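Local coordinates for molybdopterin-guanine dinucleotide biosynthesis protein B (MobB) (Archaeoglobus fulgidus, PDB 2F1R) that probably binds GTP and takes part in the biosynthesis of the molybdopterin-guanine dinucleotide form of the molybdenum cofactor, at residues A[105-111]-A[124-128]; A[129-135]-A[141-147]; A[57-62]-A[73-77]. All blocks are in the same frame, centred on the assembly; numbering follows the deposited sequence.

Contact 1: residues A[105-111]-A[124-128]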
loop_
_atom_site.group_PDB
_atom_site.type_symbol
_atom_site.label_atom_id
_atom_site.label_comp_id
_atom_site.label_asym_id
_atom_site.label_seq_id
_atom_site.Cartn_x
_atom_site.Cartn_y
_atom_site.Cartn_z
ATOM N N SER A 105 12.603 -5.505 -16.342
ATOM C CA SER A 105 13.835 -6.087 -16.892
ATOM C C SER A 105 15.004 -5.094 -17.015
ATOM O O SER A 105 16.187 -5.428 -16.756
ATOM C CB SER A 105 13.575 -6.732 -18.246
ATOM O OG SER A 105 14.806 -7.287 -18.682
ATOM N N LYS A 106 14.676 -3.847 -17.342
ATOM C CA LYS A 106 15.721 -2.850 -17.606
ATOM C C LYS A 106 16.349 -2.269 -16.353
ATOM O O LYS A 106 17.322 -1.472 -16.428
ATOM C CB LYS A 106 15.236 -1.767 -18.571
ATOM C CG LYS A 106 14.456 -2.281 -19.799
ATOM C CD LYS A 106 15.366 -2.908 -20.847
ATOM C CE LYS A 106 14.651 -3.148 -22.218
ATOM N NZ LYS A 106 13.976 -1.943 -22.803
ATOM N N ALA A 107 15.877 -2.721 -15.190
ATOM C CA ALA A 107 16.504 -2.314 -13.944
ATOM C C ALA A 107 17.771 -3.072 -13.609
ATOM O O ALA A 107 18.474 -2.669 -12.661
ATOM C CB ALA A 107 15.507 -2.370 -12.777
ATOM N N GLY A 108 18.070 -4.152 -14.370
ATOM C CA GLY A 108 19.337 -4.875 -14.232
ATOM C C GLY A 108 19.504 -5.800 -13.034
ATOM O O GLY A 108 20.604 -6.281 -12.788
ATOM N N LYS A 109 18.427 -6.073 -12.283
ATOM C CA LYS A 109 18.493 -7.079 -11.214
ATOM C C LYS A 109 18.736 -8.468 -11.785
ATOM O O LYS A 109 18.312 -8.743 -12.912
ATOM C CB LYS A 109 17.203 -7.117 -10.372
ATOM C CG LYS A 109 16.765 -5.830 -9.750
ATOM C CD LYS A 109 17.844 -5.192 -8.805
ATOM C CE LYS A 109 17.241 -3.988 -8.092
ATOM N NZ LYS A 109 18.308 -3.168 -7.489
ATOM N N ASP A 110 19.398 -9.355 -11.023
ATOM C CA ASP A 110 19.460 -10.779 -11.399
ATOM C C ASP A 110 18.064 -11.241 -11.834
ATOM O O ASP A 110 17.106 -10.785 -11.237
ATOM C CB ASP A 110 19.867 -11.615 -10.191
ATOM C CG ASP A 110 21.314 -11.332 -9.751
ATOM O OD1 ASP A 110 21.989 -10.509 -10.424
ATOM O OD2 ASP A 110 21.726 -11.918 -8.728
ATOM N N ARG A 111 17.943 -12.157 -12.806
ATOM C CA ARG A 111 16.633 -12.526 -13.359
ATOM C C ARG A 111 16.514 -13.981 -13.729
ATOM O O ARG A 111 17.484 -14.615 -14.176
ATOM C CB ARG A 111 16.280 -11.675 -14.613
ATOM C CG ARG A 111 17.130 -11.911 -15.921
ATOM C CD ARG A 111 18.356 -10.937 -16.035
ATOM N NE ARG A 111 18.023 -9.618 -15.467
ATOM C CZ ARG A 111 17.454 -8.638 -16.140
ATOM N NH1 ARG A 111 17.196 -8.769 -17.432
ATOM N NH2 ARG A 111 17.201 -7.503 -15.534
ATOM N N PHE A 124 16.944 -10.171 -22.854
ATOM C CA PHE A 124 16.866 -10.025 -21.406
ATOM C C PHE A 124 18.206 -10.109 -20.691
ATOM O O PHE A 124 18.260 -10.545 -19.564
ATOM C CB PHE A 124 15.825 -11.009 -20.827
ATOM C CG PHE A 124 14.450 -10.840 -21.453
ATOM C CD1 PHE A 124 13.583 -9.853 -21.003
ATOM C CD2 PHE A 124 14.072 -11.619 -22.565
ATOM C CE1 PHE A 124 12.330 -9.659 -21.620
ATOM C CE2 PHE A 124 12.819 -11.429 -23.190
ATOM C CZ PHE A 124 11.950 -10.442 -22.712
ATOM N N ARG A 125 19.266 -9.624 -21.345
ATOM C CA ARG A 125 20.615 -9.610 -20.804
ATOM C C ARG A 125 21.005 -8.360 -20.000
ATOM O O ARG A 125 22.188 -8.096 -19.837
ATOM C CB ARG A 125 21.648 -9.813 -21.944
ATOM C CG ARG A 125 21.465 -11.107 -22.718
ATOM C CD ARG A 125 22.638 -11.464 -23.696
ATOM N NE ARG A 125 22.481 -12.900 -23.981
ATOM C CZ ARG A 125 23.004 -13.906 -23.249
ATOM N NH1 ARG A 125 23.815 -13.654 -22.222
ATOM N NH2 ARG A 125 22.745 -15.179 -23.562
ATOM N N GLN A 126 20.037 -7.586 -19.510
ATOM C CA GLN A 126 20.348 -6.344 -18.770
ATOM C C GLN A 126 20.892 -6.578 -17.347
ATOM O O GLN A 126 21.532 -5.699 -16.758
ATOM C CB GLN A 126 19.114 -5.447 -18.707
ATOM C CG GLN A 126 18.522 -5.075 -20.118
ATOM C CD GLN A 126 17.433 -6.030 -20.580
ATOM O OE1 GLN A 126 17.242 -7.108 -20.010
ATOM N NE2 GLN A 126 16.735 -5.653 -21.651
ATOM N N GLY A 127 20.605 -7.746 -16.789
ATOM C CA GLY A 127 21.235 -8.177 -15.531
ATOM C C GLY A 127 21.679 -9.612 -15.642
ATOM O O GLY A 127 21.577 -10.207 -16.710
ATOM N N ARG A 128 22.150 -10.176 -14.535
ATOM C CA ARG A 128 22.599 -11.567 -14.522
ATOM C C ARG A 128 21.470 -12.586 -14.672
ATOM O O ARG A 128 20.497 -12.572 -13.891
ATOM C CB ARG A 128 23.399 -11.862 -13.248
ATOM C CG ARG A 128 24.253 -13.092 -13.381
ATOM C CD ARG A 128 25.334 -13.147 -12.285
ATOM N NE ARG A 128 25.012 -14.223 -11.367
ATOM C CZ ARG A 128 24.830 -14.085 -10.056
ATOM N NH1 ARG A 128 24.964 -12.883 -9.471
ATOM N NH2 ARG A 128 24.534 -15.171 -9.332
HETATM O O HOH W 1 14.331 -6.511 -21.534
HETATM O O HOH W 2 22.094 -8.623 -12.203
#

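Contact 2: residues A[129-135]-A[141-147]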
loop_
_atom_site.group_PDB
_atom_site.type_symbol
_atom_site.label_atom_id
_atom_site.label_comp_id
_atom_site.label_asym_id
_atom_site.label_seq_id
_atom_site.Cartn_x
_atom_site.Cartn_y
_atom_site.Cartn_z
ATOM N N ILE A 129 21.611 -13.458 -15.685
ATOM C CA ILE A 129 20.621 -14.500 -15.942
ATOM C C ILE A 129 20.977 -15.688 -15.053
ATOM O O ILE A 129 22.044 -16.307 -15.185
ATOM C CB ILE A 129 20.478 -14.889 -17.454
ATOM C CG1 ILE A 129 19.936 -13.689 -18.264
ATOM C CG2 ILE A 129 19.583 -16.144 -17.633
ATOM C CD1 ILE A 129 20.185 -13.810 -19.778
ATOM N N LEU A 130 20.044 -16.007 -14.166
ATOM C CA LEU A 130 20.264 -17.046 -13.196
ATOM C C LEU A 130 19.753 -18.341 -13.753
ATOM O O LEU A 130 20.318 -19.431 -13.455
ATOM C CB LEU A 130 19.510 -16.716 -11.898
ATOM C CG LEU A 130 19.963 -15.473 -11.123
ATOM C CD1 LEU A 130 19.255 -15.371 -9.841
ATOM C CD2 LEU A 130 21.480 -15.468 -10.923
ATOM N N ALA A 131 18.648 -18.238 -14.519
ATOM C CA ALA A 131 18.076 -19.428 -15.157
ATOM C C ALA A 131 17.083 -19.039 -16.215
ATOM O O ALA A 131 16.552 -17.910 -16.210
ATOM C CB ALA A 131 17.403 -20.319 -14.113
ATOM N N VAL A 132 16.815 -19.977 -17.123
ATOM C CA VAL A 132 15.886 -19.733 -18.189
ATOM C C VAL A 132 14.792 -20.750 -18.032
ATOM O O VAL A 132 15.085 -21.942 -17.800
ATOM C CB VAL A 132 16.557 -19.809 -19.599
ATOM C CG1 VAL A 132 15.492 -19.731 -20.725
ATOM C CG2 VAL A 132 17.674 -18.673 -19.783
ATOM N N VAL A 133 13.540 -20.289 -18.133
ATOM C CA VAL A 133 12.372 -21.191 -18.142
ATOM C C VAL A 133 11.788 -21.265 -19.568
ATOM O O VAL A 133 11.349 -20.277 -20.124
ATOM C CB VAL A 133 11.343 -20.779 -17.115
ATOM C CG1 VAL A 133 10.133 -21.695 -17.163
ATOM C CG2 VAL A 133 11.979 -20.802 -15.723
ATOM N N CYS A 134 11.821 -22.457 -20.150
ATOM C CA CYS A 134 11.457 -22.649 -21.544
ATOM C C CYS A 134 11.148 -24.135 -21.759
ATOM O O CYS A 134 11.879 -25.018 -21.287
ATOM C CB CYS A 134 12.610 -22.207 -22.429
ATOM S SG CYS A 134 12.185 -22.232 -24.185
ATOM N N ASP A 135 10.047 -24.430 -22.420
ATOM C CA ASP A 135 9.715 -25.850 -22.731
ATOM C C ASP A 135 10.711 -26.583 -23.637
ATOM O O ASP A 135 10.873 -27.797 -23.572
ATOM C CB ASP A 135 8.269 -25.956 -23.234
ATOM C CG ASP A 135 7.262 -25.918 -22.080
ATOM O OD1 ASP A 135 7.588 -26.387 -20.965
ATOM O OD2 ASP A 135 6.137 -25.450 -22.287
ATOM N N HIS A 141 22.801 -21.698 -20.155
ATOM C CA HIS A 141 22.144 -21.279 -18.905
ATOM C C HIS A 141 21.513 -22.445 -18.182
ATOM O O HIS A 141 21.070 -23.412 -18.823
ATOM C CB HIS A 141 21.005 -20.280 -19.178
ATOM C CG HIS A 141 21.439 -19.051 -19.897
ATOM N ND1 HIS A 141 22.093 -18.017 -19.265
ATOM C CD2 HIS A 141 21.332 -18.698 -21.195
ATOM C CE1 HIS A 141 22.358 -17.073 -20.144
ATOM N NE2 HIS A 141 21.904 -17.460 -21.321
ATOM N N LYS A 142 21.408 -22.313 -16.861
ATOM C CA LYS A 142 20.571 -23.201 -16.062
ATOM C C LYS A 142 19.142 -23.197 -16.649
ATOM O O LYS A 142 18.594 -22.140 -16.942
ATOM C CB LYS A 142 20.574 -22.731 -14.610
ATOM C CG LYS A 142 19.919 -23.661 -13.658
ATOM C CD LYS A 142 20.936 -24.512 -12.920
ATOM C CE LYS A 142 20.273 -25.823 -12.416
ATOM N NZ LYS A 142 19.796 -25.723 -11.025
ATOM N N TRP A 143 18.552 -24.367 -16.826
ATOM C CA TRP A 143 17.336 -24.469 -17.624
ATOM C C TRP A 143 16.291 -25.309 -16.922
ATOM O O TRP A 143 16.603 -26.360 -16.403
ATOM C CB TRP A 143 17.642 -25.025 -19.040
ATOM C CG TRP A 143 16.394 -25.499 -19.768
ATOM C CD1 TRP A 143 15.315 -24.718 -20.172
ATOM C CD2 TRP A 143 16.075 -26.845 -20.166
ATOM N NE1 TRP A 143 14.365 -25.507 -20.763
ATOM C CE2 TRP A 143 14.802 -26.808 -20.785
ATOM C CE3 TRP A 143 16.737 -28.076 -20.046
ATOM C CZ2 TRP A 143 14.168 -27.961 -21.296
ATOM C CZ3 TRP A 143 16.111 -29.224 -20.542
ATOM C CH2 TRP A 143 14.825 -29.148 -21.176
ATOM N N PHE A 144 15.060 -24.823 -16.896
ATOM C CA PHE A 144 13.897 -25.560 -16.415
ATOM C C PHE A 144 12.803 -25.436 -17.469
ATOM O O PHE A 144 12.760 -24.473 -18.235
ATOM C CB PHE A 144 13.365 -24.932 -15.095
ATOM C CG PHE A 144 14.376 -24.907 -13.978
ATOM C CD1 PHE A 144 14.616 -26.052 -13.195
ATOM C CD2 PHE A 144 15.112 -23.771 -13.736
ATOM C CE1 PHE A 144 15.589 -26.053 -12.187
ATOM C CE2 PHE A 144 16.064 -23.763 -12.731
ATOM C CZ PHE A 144 16.311 -24.903 -11.960
ATOM N N ARG A 145 11.932 -26.417 -17.509
ATOM C CA ARG A 145 10.685 -26.312 -18.267
ATOM C C ARG A 145 9.630 -25.536 -17.476
ATOM O O ARG A 145 9.711 -25.472 -16.274
ATOM C CB ARG A 145 10.169 -27.714 -18.601
ATOM C CG ARG A 145 11.121 -28.543 -19.448
ATOM C CD ARG A 145 10.719 -30.003 -19.500
ATOM N NE ARG A 145 9.355 -30.197 -19.973
ATOM C CZ ARG A 145 8.916 -31.319 -20.548
ATOM N NH1 ARG A 145 9.761 -32.346 -20.750
ATOM N NH2 ARG A 145 7.643 -31.415 -20.950
ATOM N N ARG A 146 8.631 -24.976 -18.161
ATOM C CA ARG A 146 7.521 -24.172 -17.550
ATOM C C ARG A 146 6.853 -24.846 -16.341
ATOM O O ARG A 146 6.512 -24.194 -15.361
ATOM C CB ARG A 146 6.445 -23.857 -18.622
ATOM C CG ARG A 146 6.270 -22.386 -19.117
ATOM C CD ARG A 146 7.526 -21.597 -19.743
ATOM N NE ARG A 146 8.073 -22.081 -21.018
ATOM C CZ ARG A 146 7.595 -21.846 -22.255
ATOM N NH1 ARG A 146 6.507 -21.097 -22.453
ATOM N NH2 ARG A 146 8.218 -22.386 -23.311
ATOM N N ASP A 147 6.723 -26.167 -16.414
ATOM C CA ASP A 147 6.008 -27.003 -15.459
ATOM C C ASP A 147 6.760 -27.348 -14.171
ATOM O O ASP A 147 6.197 -27.933 -13.249
ATOM C CB ASP A 147 5.634 -28.328 -16.175
ATOM C CG ASP A 147 6.588 -28.683 -17.385
ATOM O OD1 ASP A 147 6.667 -27.894 -18.387
ATOM O OD2 ASP A 147 7.229 -29.790 -17.362
#

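Contact 3: residues A[57-62]-A[73-77]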
loop_
_atom_site.group_PDB
_atom_site.type_symbol
_atom_site.label_atom_id
_atom_site.label_comp_id
_atom_site.label_asym_id
_atom_site.label_seq_id
_atom_site.Cartn_x
_atom_site.Cartn_y
_atom_site.Cartn_z
ATOM N N TYR A 57 -8.372 10.204 -1.988
ATOM C CA TYR A 57 -7.172 10.217 -2.784
ATOM C C TYR A 57 -7.135 11.388 -3.787
ATOM O O TYR A 57 -6.173 12.154 -3.810
ATOM C CB TYR A 57 -6.931 8.906 -3.518
ATOM C CG TYR A 57 -5.588 8.955 -4.193
ATOM C CD1 TYR A 57 -4.446 8.605 -3.494
ATOM C CD2 TYR A 57 -5.446 9.429 -5.493
ATOM C CE1 TYR A 57 -3.182 8.650 -4.088
ATOM C CE2 TYR A 57 -4.194 9.496 -6.096
ATOM C CZ TYR A 57 -3.065 9.091 -5.377
ATOM O OH TYR A 57 -1.818 9.128 -5.926
ATOM N N ASN A 58 -8.208 11.539 -4.568
ATOM C CA ASN A 58 -8.329 12.639 -5.554
ATOM C C ASN A 58 -8.226 14.048 -4.990
ATOM O O ASN A 58 -7.715 14.959 -5.637
ATOM C CB ASN A 58 -9.653 12.499 -6.299
ATOM C CG ASN A 58 -9.550 11.570 -7.479
ATOM O OD1 ASN A 58 -8.923 10.502 -7.398
ATOM N ND2 ASN A 58 -10.163 11.964 -8.606
ATOM N N SER A 59 -8.709 14.213 -3.761
ATOM C CA SER A 59 -8.717 15.502 -3.095
ATOM C C SER A 59 -7.304 15.896 -2.676
ATOM O O SER A 59 -7.033 17.045 -2.319
ATOM C CB SER A 59 -9.682 15.450 -1.895
ATOM O OG SER A 59 -9.125 14.701 -0.799
ATOM N N GLY A 60 -6.368 14.966 -2.754
ATOM C CA GLY A 60 -4.998 15.345 -2.447
ATOM C C GLY A 60 -4.364 14.671 -1.249
ATOM O O GLY A 60 -3.239 15.030 -0.875
ATOM N N ALA A 61 -5.055 13.695 -0.653
ATOM C CA ALA A 61 -4.490 12.879 0.447
ATOM C C ALA A 61 -3.970 11.547 -0.070
ATOM O O ALA A 61 -4.588 10.948 -0.968
ATOM C CB ALA A 61 -5.529 12.620 1.587
ATOM N N ASP A 62 -2.840 11.100 0.488
ATOM C CA ASP A 62 -2.452 9.691 0.381
ATOM C C ASP A 62 -3.338 8.894 1.334
ATOM O O ASP A 62 -3.846 9.440 2.326
ATOM C CB ASP A 62 -0.979 9.543 0.704
ATOM C CG ASP A 62 -0.097 10.209 -0.371
ATOM O OD1 ASP A 62 -0.565 10.333 -1.565
ATOM O OD2 ASP A 62 1.073 10.554 -0.035
ATOM N N PHE A 73 -1.804 0.771 1.137
ATOM C CA PHE A 73 -1.263 2.151 1.127
ATOM C C PHE A 73 -1.218 2.616 -0.339
ATOM O O PHE A 73 -0.572 1.990 -1.193
ATOM C CB PHE A 73 0.131 2.205 1.815
ATOM C CG PHE A 73 0.721 3.633 1.994
ATOM C CD1 PHE A 73 -0.101 4.781 2.137
ATOM C CD2 PHE A 73 2.115 3.812 2.097
ATOM C CE1 PHE A 73 0.462 6.080 2.325
ATOM C CE2 PHE A 73 2.691 5.097 2.318
ATOM C CZ PHE A 73 1.843 6.238 2.418
ATOM N N ILE A 74 -1.940 3.688 -0.623
ATOM C CA ILE A 74 -2.022 4.263 -1.949
ATOM C C ILE A 74 -1.467 5.683 -1.873
ATOM O O ILE A 74 -1.929 6.475 -1.063
ATOM C CB ILE A 74 -3.467 4.282 -2.429
ATOM C CG1 ILE A 74 -4.109 2.891 -2.169
ATOM C CG2 ILE A 74 -3.525 4.724 -3.928
ATOM C CD1 ILE A 74 -5.641 2.817 -2.297
ATOM N N ARG A 75 -0.443 5.974 -2.670
ATOM C CA ARG A 75 0.226 7.251 -2.574
ATOM C C ARG A 75 0.817 7.834 -3.865
ATOM O O ARG A 75 1.337 7.112 -4.698
ATOM C CB ARG A 75 1.299 7.190 -1.493
ATOM C CG ARG A 75 2.390 6.247 -1.788
ATOM C CD ARG A 75 3.524 6.586 -0.880
ATOM N NE ARG A 75 4.441 7.531 -1.439
ATOM C CZ ARG A 75 5.254 8.284 -0.713
ATOM N NH1 ARG A 75 5.205 8.224 0.613
ATOM N NH2 ARG A 75 6.092 9.140 -1.320
ATOM N N ARG A 76 0.742 9.150 -4.006
ATOM C CA ARG A 76 1.331 9.842 -5.163
ATOM C C ARG A 76 2.871 9.748 -5.179
ATOM O O ARG A 76 3.577 9.894 -4.141
ATOM C CB ARG A 76 0.785 11.285 -5.287
ATOM C CG ARG A 76 1.161 12.244 -4.121
ATOM C CD ARG A 76 0.071 13.319 -3.777
ATOM N NE ARG A 76 -1.118 12.658 -3.227
ATOM C CZ ARG A 76 -2.338 12.695 -3.773
ATOM N NH1 ARG A 76 -2.571 13.401 -4.855
ATOM N NH2 ARG A 76 -3.324 11.988 -3.247
ATOM N N VAL A 77 3.397 9.422 -6.350
ATOM C CA VAL A 77 4.843 9.478 -6.543
ATOM C C VAL A 77 5.212 10.335 -7.773
ATOM O O VAL A 77 4.394 10.494 -8.650
ATOM C CB VAL A 77 5.456 8.035 -6.696
ATOM C CG1 VAL A 77 5.235 7.260 -5.422
ATOM C CG2 VAL A 77 4.879 7.298 -7.941
HETATM O O HOH W 3 3.163 11.138 -1.837
#

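Contact 1: residues A[105-111]-A[124-128]
Arg111 lies against Phe124, Gln126 and Gly127, and it makes all three hydrogen bonds that cross between the segments, one of them weak. At CB the chain turns into the position between backbone N and carbonyl carbon (chi1 68°), and two further bends fold it back along its own loop toward Ser105. CG passes the carbonyl oxygens of Phe124 and Arg128, and Arg111 CD lies 3.4 Å from Gly127 O. Arg111 NE donates to Lys109 O at 2.7 Å, almost in the guanidinium plane, and NH2 shares that acceptor, a side-on grip on a single oxygen. Arg111 NH2 also gives a nearly straight bond of 2.6 Å to Ser105 O, in the carbonyl plane and on a lone pair. NH1 serves Ser105 OG as well. Across the contact Arg111 NH1 meets Phe124 O at 3.0 Å from above the carbonyl plane; its bond to Gln126 OE1 is weak. The Gln126-Gly127 peptide covers one guanidinium face, Arg111 CZ lying 3.3 Å from Gly127 N. With partners on all three nitrogens, the group's rotation is well fixed. At the base, Arg111 N donates to Arg128 O at 2.8 Å. The Gln126 amide packs its NE2 on Lys106 CD at 3.2 Å. Asp110 and Arg128 run side by side; Asp110 OD2 is 3.5 Å from Arg128 NH1, but well out of the guanidinium plane, an attraction of charge alone. A buried arginine thus joins the loops preceding the adjacent parallel strands 111-114 and 129-133, in a sheet consistent with the P-loop NTPase fold.

Contact 2: residues A[129-135]-A[141-147]
The Trp143 indole meets Cys134 at its edge: NE1 donates to Cys134 O over 2.6 Å, with the oxygen close to the ring plane, and Asp135 O lies near the same plane beside CZ2. One indole face carries Arg145 N, displaced toward the rim. The Arg146 guanidinium has Asp135 OD2 over one face, 3.8 Å from NH2; with the planes 25° apart this is a long salt bridge of charges alone, the groups stacked. Phe144 presents its edge to Ala131, CE2 to CB 3.9 Å. The His141 ring lies obliquely against Ile129 CG2 and Val132 CG2. Between these groups the backbones form a parallel ladder: Val132 N donates to Lys142 O, Phe144 N to Val132 O at 3.0 Å, and Cys134 N to Phe144 O. Trp143 holds CG anti to its backbone N (chi1 165°), a rotation that turns the indole edge to the Cys134 carbonyl. Val133 CG1 packs on Arg146 CD at 3.7 Å. Strand 143-144 is the outermost strand of the parallel sheet at this end; strand 129-133 is bonded on its other side to strand 111-114, and helix 149-160 covers Ala131 and Phe144 through Phe155, Arg151 and Ile152.

Contact 3: residues A[57-62]-A[73-77]
Arg76 lays its guanidinium on the ring of Tyr57, and this stack is the first shell of the contact. CZ stands 4.3 Å from the ring centroid, 22° off the normal, which places the cation over the face; the two planes differ by 26°. NH2 is the atom nearest the ring, 3.4 Å above its plane and over its centre. The flat group thus rests on an aromatic ring, with Gly60 C toward the rim of the opposite face. In its own plane Arg76 NH2 donates to Tyr57 O at 2.9 Å, and it makes a weak bond to Ala61 O. Along the edge shared by NE and NH2, Arg76 NE reaches Asp62 OD1 at 2.9 Å, a salt bridge, while Arg76 N donates to that same oxygen from the other side of the carboxylate plane at 3.0 Å. Two bonds thus fix OD1, and the first of them limits rotation of the guanidinium.

The carbonyl of Tyr57 is set in place by the end of helix 52-59. Gly60 has positive phi and closes the helix with a Schellman motif, its N bonded to Tyr57 O; Gly60 N and Arg76 NH2 come to that oxygen from opposite faces of the carbonyl plane. The chain then enters strand 62-66, antiparallel to strand 70-76, which carries Arg76. A chi1 of -174° turns the Tyr57 ring away from its own backbone N and over Arg76, and lets Tyr57 CE1 touch Ile74 CG2 at 3.9 Å.

Farther out, a water donates to both Asp62 OD2 and Arg76 O, and OD2 also hydrogen-bonds Tyr96 OH of the second subunit. Lys70 of that subunit makes a cation-pi contact with Tyr57, and Asp62, Phe73, Ile74 and Arg75 pair with one of its strands in a parallel ladder.

How the contacts relate
Along the chain the order is contact 3, contact 1, contact 2. Contacts 1 and 2 are neighbours, with centres about 15 Å apart, and they touch: Arg111 O lies 2.9 Å from Leu130 N, a probable hydrogen bond joining strands 111-114 and 129-133 of the parallel sheet. Contact 3 joins the end of helix 52-59 to an antiparallel hairpin whose sheet continues into the second subunit; its centre is about 31 Å from that of contact 1 and about 40 Å from that of contact 2, across the chain's centre. The first two thus lie at one side of the parallel sheet, near a probable P-loop, whereas contact 3 lies where the two subunits join.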